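Local coordinates for protein EvdO1 (Micromonospora carbonacea, PDB 4XBZ) that probably catalyses an oxidative cyclization in orthosomycin biosynthesis, as a metal-dependent oxygenase of the phytanoyl-CoA dioxygenase family, at residues T65-A70 with E295-D300; F304-A309 with R313-R318. All blocks are in the same frame, centred on the assembly; numbering follows the deposited sequence.

Contact 1. Residues T65-A70 with E295-D300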
loop_
_atom_site.group_PDB
_atom_site.type_symbol
_atom_site.label_atom_id
_atom_site.label_comp_id
_atom_site.label_asym_id
_atom_site.label_seq_id
_atom_site.Cartn_x
_atom_site.Cartn_y
_atom_site.Cartn_z
ATOM N N THR A 65 -5.488 -19.077 15.755
ATOM C CA THR A 65 -6.281 -19.973 16.599
ATOM C C THR A 65 -5.500 -20.304 17.875
ATOM O O THR A 65 -4.270 -20.194 17.903
ATOM C CB THR A 65 -6.644 -21.301 15.893
ATOM O OG1 THR A 65 -5.454 -22.061 15.638
ATOM C CG2 THR A 65 -7.392 -21.044 14.607
ATOM N N PRO A 66 -6.213 -20.700 18.944
ATOM C CA PRO A 66 -5.559 -21.179 20.173
ATOM C C PRO A 66 -4.549 -22.306 19.930
ATOM O O PRO A 66 -3.447 -22.256 20.479
ATOM C CB PRO A 66 -6.739 -21.666 21.020
ATOM C CG PRO A 66 -7.851 -20.750 20.623
ATOM C CD PRO A 66 -7.667 -20.530 19.130
ATOM N N GLN A 67 -4.913 -23.289 19.112
ATOM C CA GLN A 67 -4.036 -24.431 18.819
ATOM C C GLN A 67 -2.736 -24.020 18.127
ATOM O O GLN A 67 -1.666 -24.508 18.495
ATOM C CB GLN A 67 -4.767 -25.463 17.951
ATOM C CG GLN A 67 -3.945 -26.695 17.555
ATOM C CD GLN A 67 -3.580 -27.597 18.737
ATOM O OE1 GLN A 67 -2.659 -27.306 19.511
ATOM N NE2 GLN A 67 -4.306 -28.701 18.879
ATOM N N GLU A 68 -2.822 -23.139 17.128
ATOM C CA GLU A 68 -1.622 -22.676 16.439
ATOM C C GLU A 68 -0.752 -21.856 17.381
ATOM O O GLU A 68 0.477 -21.963 17.346
ATOM C CB GLU A 68 -1.957 -21.851 15.180
ATOM C CG GLU A 68 -0.689 -21.383 14.426
ATOM C CD GLU A 68 -0.922 -21.001 12.958
ATOM O OE1 GLU A 68 -2.041 -20.575 12.593
ATOM O OE2 GLU A 68 0.028 -21.133 12.162
ATOM N N LEU A 69 -1.380 -21.045 18.228
ATOM C CA LEU A 69 -0.621 -20.246 19.192
ATOM C C LEU A 69 0.231 -21.153 20.069
ATOM O O LEU A 69 1.420 -20.897 20.275
ATOM C CB LEU A 69 -1.555 -19.395 20.063
ATOM C CG LEU A 69 -0.939 -18.729 21.302
ATOM C CD1 LEU A 69 0.194 -17.800 20.922
ATOM C CD2 LEU A 69 -1.986 -17.974 22.110
ATOM N N ALA A 70 -0.379 -22.228 20.565
ATOM C CA ALA A 70 0.343 -23.190 21.386
ATOM C C ALA A 70 1.466 -23.859 20.582
ATOM O O ALA A 70 2.593 -23.956 21.067
ATOM C CB ALA A 70 -0.611 -24.234 21.961
ATOM N N GLU A 295 -1.148 -29.595 5.744
ATOM C CA GLU A 295 -1.214 -29.853 7.175
ATOM C C GLU A 295 -2.665 -30.024 7.602
ATOM O O GLU A 295 -3.460 -29.085 7.494
ATOM C CB GLU A 295 -0.570 -28.718 7.964
ATOM C CG GLU A 295 -0.581 -28.930 9.468
ATOM C CD GLU A 295 0.389 -30.016 9.916
ATOM O OE1 GLU A 295 1.265 -30.418 9.114
ATOM O OE2 GLU A 295 0.276 -30.455 11.079
ATOM N N PRO A 296 -3.011 -31.226 8.088
ATOM C CA PRO A 296 -4.375 -31.605 8.483
ATOM C C PRO A 296 -5.052 -30.550 9.343
ATOM O O PRO A 296 -6.240 -30.270 9.156
ATOM C CB PRO A 296 -4.169 -32.907 9.276
ATOM C CG PRO A 296 -2.662 -33.018 9.493
ATOM C CD PRO A 296 -2.046 -32.310 8.339
ATOM N N GLN A 297 -4.289 -29.962 10.260
ATOM C CA GLN A 297 -4.788 -28.917 11.147
ATOM C C GLN A 297 -5.334 -27.675 10.409
ATOM O O GLN A 297 -6.133 -26.924 10.967
ATOM C CB GLN A 297 -3.671 -28.491 12.107
ATOM C CG GLN A 297 -4.128 -27.559 13.223
ATOM C CD GLN A 297 -2.978 -26.931 14.001
ATOM O OE1 GLN A 297 -3.151 -25.889 14.638
ATOM N NE2 GLN A 297 -1.804 -27.561 13.959
ATOM N N PHE A 298 -4.903 -27.451 9.166
ATOM C CA PHE A 298 -5.281 -26.227 8.451
ATOM C C PHE A 298 -6.096 -26.455 7.176
ATOM O O PHE A 298 -6.199 -25.552 6.348
ATOM C CB PHE A 298 -4.038 -25.416 8.077
ATOM C CG PHE A 298 -3.167 -25.052 9.238
ATOM C CD1 PHE A 298 -3.680 -24.345 10.317
ATOM C CD2 PHE A 298 -1.822 -25.385 9.234
ATOM C CE1 PHE A 298 -2.866 -23.999 11.380
ATOM C CE2 PHE A 298 -1.007 -25.041 10.283
ATOM C CZ PHE A 298 -1.521 -24.350 11.355
ATOM N N GLY A 299 -6.668 -27.647 7.018
ATOM C CA GLY A 299 -7.478 -27.972 5.847
ATOM C C GLY A 299 -8.659 -27.053 5.555
ATOM O O GLY A 299 -8.967 -26.788 4.395
ATOM N N ASP A 300 -9.321 -26.558 6.598
ATOM C CA ASP A 300 -10.471 -25.667 6.423
ATOM C C ASP A 300 -10.063 -24.275 5.934
ATOM O O ASP A 300 -10.919 -23.448 5.608
ATOM C CB ASP A 300 -11.256 -25.537 7.736
ATOM C CG ASP A 300 -12.398 -26.541 7.843
ATOM O OD1 ASP A 300 -13.242 -26.593 6.919
ATOM O OD2 ASP A 300 -12.453 -27.276 8.854
#
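Gln297 reaches across to the first turn of helix 66-86 with its amide oxygen, and what it meets there is mainly carbon. Gln297 OE1 lies 3.1 Å from Gln67 CG and 3.7 Å from Gln67 CB. The reach comes from a chain that is stretched throughout, with CG opposite the backbone N (chi1 -171°) and the rest extended beyond it. The other end of the amide, NE2, is hydrogen-bonded to Asp71 of the same helix, which probably sets how the group is turned. In this double-stranded beta-helix protein the contact thus docks the loop after helix 275-293 onto the N-terminal turn of a helix far earlier in the chain. That turn is capped by Thr65, whose OG1 accepts from Glu68 N at 3.2 Å. The buried Glu68 brings its carboxylate obliquely against the Phe298 ring: OE2 approaches CZ and OE1 approaches CE1, each at 3.7 Å, with the two planes 38° apart. Arg292 is common to both groups, forming a salt bridge with Glu68 OE1 and a cation-pi contact with Phe298, which is consistent with their lying side by side. Met120, from helix 116-121, packs against the same phenylalanine.

Contact 2. Residues F304-A309 with R313-R318; sequences FDYQPA and RHWVDR
Arg313 and Pro308 illustrate how an arginine can clamp an irregular chain through a backbone carbonyl: here two loop segments that follow helix 275-293 of this double-stranded beta-helix protein are joined by a side-on, two-nitrogen grip on one oxygen. At its root, Arg313 CB lies 3.8 Å above the plane of the Trp315 ring, offset toward its rim. The next carbon, CG, touches Pro308 CG at 3.9 Å, and the chain then runs extended to NE, crossing the proline at about a right angle; on the way Arg313 CD comes within 4.1 Å of Pro308 O. Arg313 NE donates to Pro308 O at 2.9 Å, and Arg313 NH2 reaches that same oxygen at 3.1 Å, in its carbonyl plane. Pro308 CD lies over one face of the guanidinium, while Gln307 OE1 comes to its edge; the modelled separation from NH2 is too short to be trusted in detail, and the bond from NH1 is weak. Beside the arginine, Trp315 CZ3 meets Pro308 CG in the plane of the indole, and Tyr306 CE2 obliquely at 4.0 Å. Arg286 of helix 275-293 makes a cation-pi contact with Trp315. The Gln307 amide is steadied from its other end, where NE2 donates almost straight (177°) to Asp305 OD1 at 3.0 Å.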
loop_
_atom_site.group_PDB
_atom_site.type_symbol
_atom_site.label_atom_id
_atom_site.label_comp_id
_atom_site.label_asym_id
_atom_site.label_seq_id
_atom_site.Cartn_x
_atom_site.Cartn_y
_atom_site.Cartn_z
ATOM N N PHE A 304 -3.464 -18.809 0.916
ATOM C CA PHE A 304 -3.063 -17.621 0.166
ATOM C C PHE A 304 -2.648 -17.941 -1.278
ATOM O O PHE A 304 -1.840 -18.843 -1.534
ATOM C CB PHE A 304 -1.927 -16.885 0.883
ATOM C CG PHE A 304 -1.480 -15.626 0.181
ATOM C CD1 PHE A 304 -2.360 -14.567 -0.010
ATOM C CD2 PHE A 304 -0.181 -15.497 -0.281
ATOM C CE1 PHE A 304 -1.959 -13.415 -0.653
ATOM C CE2 PHE A 304 0.225 -14.340 -0.922
ATOM C CZ PHE A 304 -0.661 -13.301 -1.105
ATOM N N ASP A 305 -3.221 -17.179 -2.207
ATOM C CA ASP A 305 -2.949 -17.294 -3.637
ATOM C C ASP A 305 -1.929 -16.236 -4.060
ATOM O O ASP A 305 -2.299 -15.092 -4.356
ATOM C CB ASP A 305 -4.256 -17.140 -4.439
ATOM C CG ASP A 305 -4.082 -17.427 -5.935
ATOM O OD1 ASP A 305 -3.142 -18.158 -6.316
ATOM O OD2 ASP A 305 -4.896 -16.925 -6.740
ATOM N N TYR A 306 -0.650 -16.615 -4.089
ATOM C CA TYR A 306 0.439 -15.673 -4.386
ATOM C C TYR A 306 0.592 -15.420 -5.899
ATOM O O TYR A 306 1.005 -16.297 -6.651
ATOM C CB TYR A 306 1.750 -16.189 -3.796
ATOM C CG TYR A 306 2.940 -15.263 -3.955
ATOM C CD1 TYR A 306 2.875 -13.913 -3.607
ATOM C CD2 TYR A 306 4.144 -15.753 -4.427
ATOM C CE1 TYR A 306 4.002 -13.076 -3.752
ATOM C CE2 TYR A 306 5.257 -14.948 -4.571
ATOM C CZ TYR A 306 5.201 -13.620 -4.239
ATOM O OH TYR A 306 6.355 -12.863 -4.403
ATOM N N GLN A 307 0.270 -14.208 -6.329
ATOM C CA GLN A 307 0.202 -13.888 -7.759
ATOM C C GLN A 307 0.841 -12.540 -8.079
ATOM O O GLN A 307 0.153 -11.552 -8.262
ATOM C CB GLN A 307 -1.260 -13.885 -8.244
ATOM C CG GLN A 307 -1.971 -15.247 -8.166
ATOM C CD GLN A 307 -1.363 -16.297 -9.099
ATOM O OE1 GLN A 307 -0.719 -15.963 -10.099
ATOM N NE2 GLN A 307 -1.554 -17.573 -8.764
ATOM N N PRO A 308 2.171 -12.488 -8.128
ATOM C CA PRO A 308 2.776 -11.202 -8.473
ATOM C C PRO A 308 2.732 -10.941 -9.969
ATOM O O PRO A 308 2.381 -11.845 -10.711
ATOM C CB PRO A 308 4.216 -11.353 -7.983
ATOM C CG PRO A 308 4.450 -12.791 -7.932
ATOM C CD PRO A 308 3.155 -13.449 -7.623
ATOM N N ALA A 309 3.066 -9.729 -10.398
ATOM C CA ALA A 309 3.183 -9.442 -11.828
ATOM C C ALA A 309 4.156 -10.422 -12.484
ATOM O O ALA A 309 5.129 -10.829 -11.848
ATOM C CB ALA A 309 3.637 -8.021 -12.052
ATOM N N ARG A 313 7.910 -12.843 -11.398
ATOM C CA ARG A 313 7.982 -14.221 -10.946
ATOM C C ARG A 313 9.373 -14.729 -11.288
ATOM O O ARG A 313 9.809 -14.662 -12.436
ATOM C CB ARG A 313 6.887 -15.065 -11.576
ATOM C CG ARG A 313 5.524 -14.530 -11.215
ATOM C CD ARG A 313 4.433 -15.065 -12.109
ATOM N NE ARG A 313 3.139 -14.512 -11.718
ATOM C CZ ARG A 313 2.096 -15.237 -11.326
ATOM N NH1 ARG A 313 2.173 -16.564 -11.296
ATOM N NH2 ARG A 313 0.967 -14.631 -10.976
ATOM N N HIS A 314 10.090 -15.184 -10.270
ATOM C CA HIS A 314 11.484 -15.566 -10.411
ATOM C C HIS A 314 11.755 -16.893 -9.718
ATOM O O HIS A 314 12.896 -17.340 -9.625
ATOM C CB HIS A 314 12.387 -14.479 -9.837
ATOM C CG HIS A 314 12.350 -13.197 -10.606
ATOM N ND1 HIS A 314 12.715 -13.116 -11.933
ATOM C CD2 HIS A 314 11.999 -11.943 -10.235
ATOM C CE1 HIS A 314 12.579 -11.870 -12.349
ATOM N NE2 HIS A 314 12.150 -11.137 -11.336
ATOM N N TRP A 315 10.692 -17.534 -9.257
ATOM C CA TRP A 315 10.829 -18.735 -8.453
ATOM C C TRP A 315 11.060 -19.981 -9.290
ATOM O O TRP A 315 10.893 -21.100 -8.811
ATOM C CB TRP A 315 9.600 -18.928 -7.580
ATOM C CG TRP A 315 8.305 -19.172 -8.325
ATOM C CD1 TRP A 315 7.940 -20.308 -8.993
ATOM C CD2 TRP A 315 7.188 -18.278 -8.417
ATOM N NE1 TRP A 315 6.679 -20.166 -9.510
ATOM C CE2 TRP A 315 6.193 -18.931 -9.168
ATOM C CE3 TRP A 315 6.934 -16.991 -7.938
ATOM C CZ2 TRP A 315 4.965 -18.338 -9.454
ATOM C CZ3 TRP A 315 5.722 -16.408 -8.220
ATOM C CH2 TRP A 315 4.749 -17.079 -8.974
ATOM N N VAL A 316 11.433 -19.787 -10.545
ATOM C CA VAL A 316 11.862 -20.900 -11.372
ATOM C C VAL A 316 13.275 -20.627 -11.879
ATOM O O VAL A 316 13.879 -21.476 -12.526
ATOM C CB VAL A 316 10.895 -21.137 -12.559
ATOM C CG1 VAL A 316 9.458 -21.293 -12.053
ATOM C CG2 VAL A 316 11.000 -20.001 -13.574
ATOM N N ASP A 317 13.794 -19.438 -11.570
ATOM C CA ASP A 317 15.116 -18.995 -12.035
ATOM C C ASP A 317 16.260 -19.828 -11.484
ATOM O O ASP A 317 17.344 -19.877 -12.066
ATOM C CB ASP A 317 15.369 -17.538 -11.653
ATOM C CG ASP A 317 14.552 -16.567 -12.468
ATOM O OD1 ASP A 317 13.563 -16.999 -13.107
ATOM O OD2 ASP A 317 14.902 -15.365 -12.457
ATOM N N ARG A 318 16.023 -20.446 -10.336
ATOM C CA ARG A 318 17.034 -21.256 -9.679
ATOM C C ARG A 318 16.445 -22.648 -9.476
ATOM O O ARG A 318 15.219 -22.815 -9.511
ATOM C CB ARG A 318 17.474 -20.623 -8.340
ATOM C CG ARG A 318 18.796 -19.824 -8.387
ATOM C CD ARG A 318 18.792 -18.775 -9.493
ATOM N NE ARG A 318 20.037 -18.010 -9.593
ATOM C CZ ARG A 318 20.369 -17.252 -10.643
ATOM N NH1 ARG A 318 19.554 -17.163 -11.695
ATOM N NH2 ARG A 318 21.517 -16.585 -10.650
#

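How the contacts relate
Both contacts are partly buried, with centres about 18 Å (contact 1) and 22 Å (contact 2) from the centre of the chain and about 26 Å from each other. Both draw on helix 275-293 and on the loop that follows it: Arg292 serves contact 1, whereas Gln282 and Arg286 meet contact 2. Contact 1 ties together parts 225 residues apart, by an amide oxygen against aliphatic carbon and a carboxylate beside a ring, its strong polar partners lying outside the two segments. Contact 2 folds the chain locally, across a gap of three residues, and its arginine makes the polar bonds directly. Contact 2 also borders the second subunit, whose Tyr202 packs on Ala309; no other chain touches contact 1.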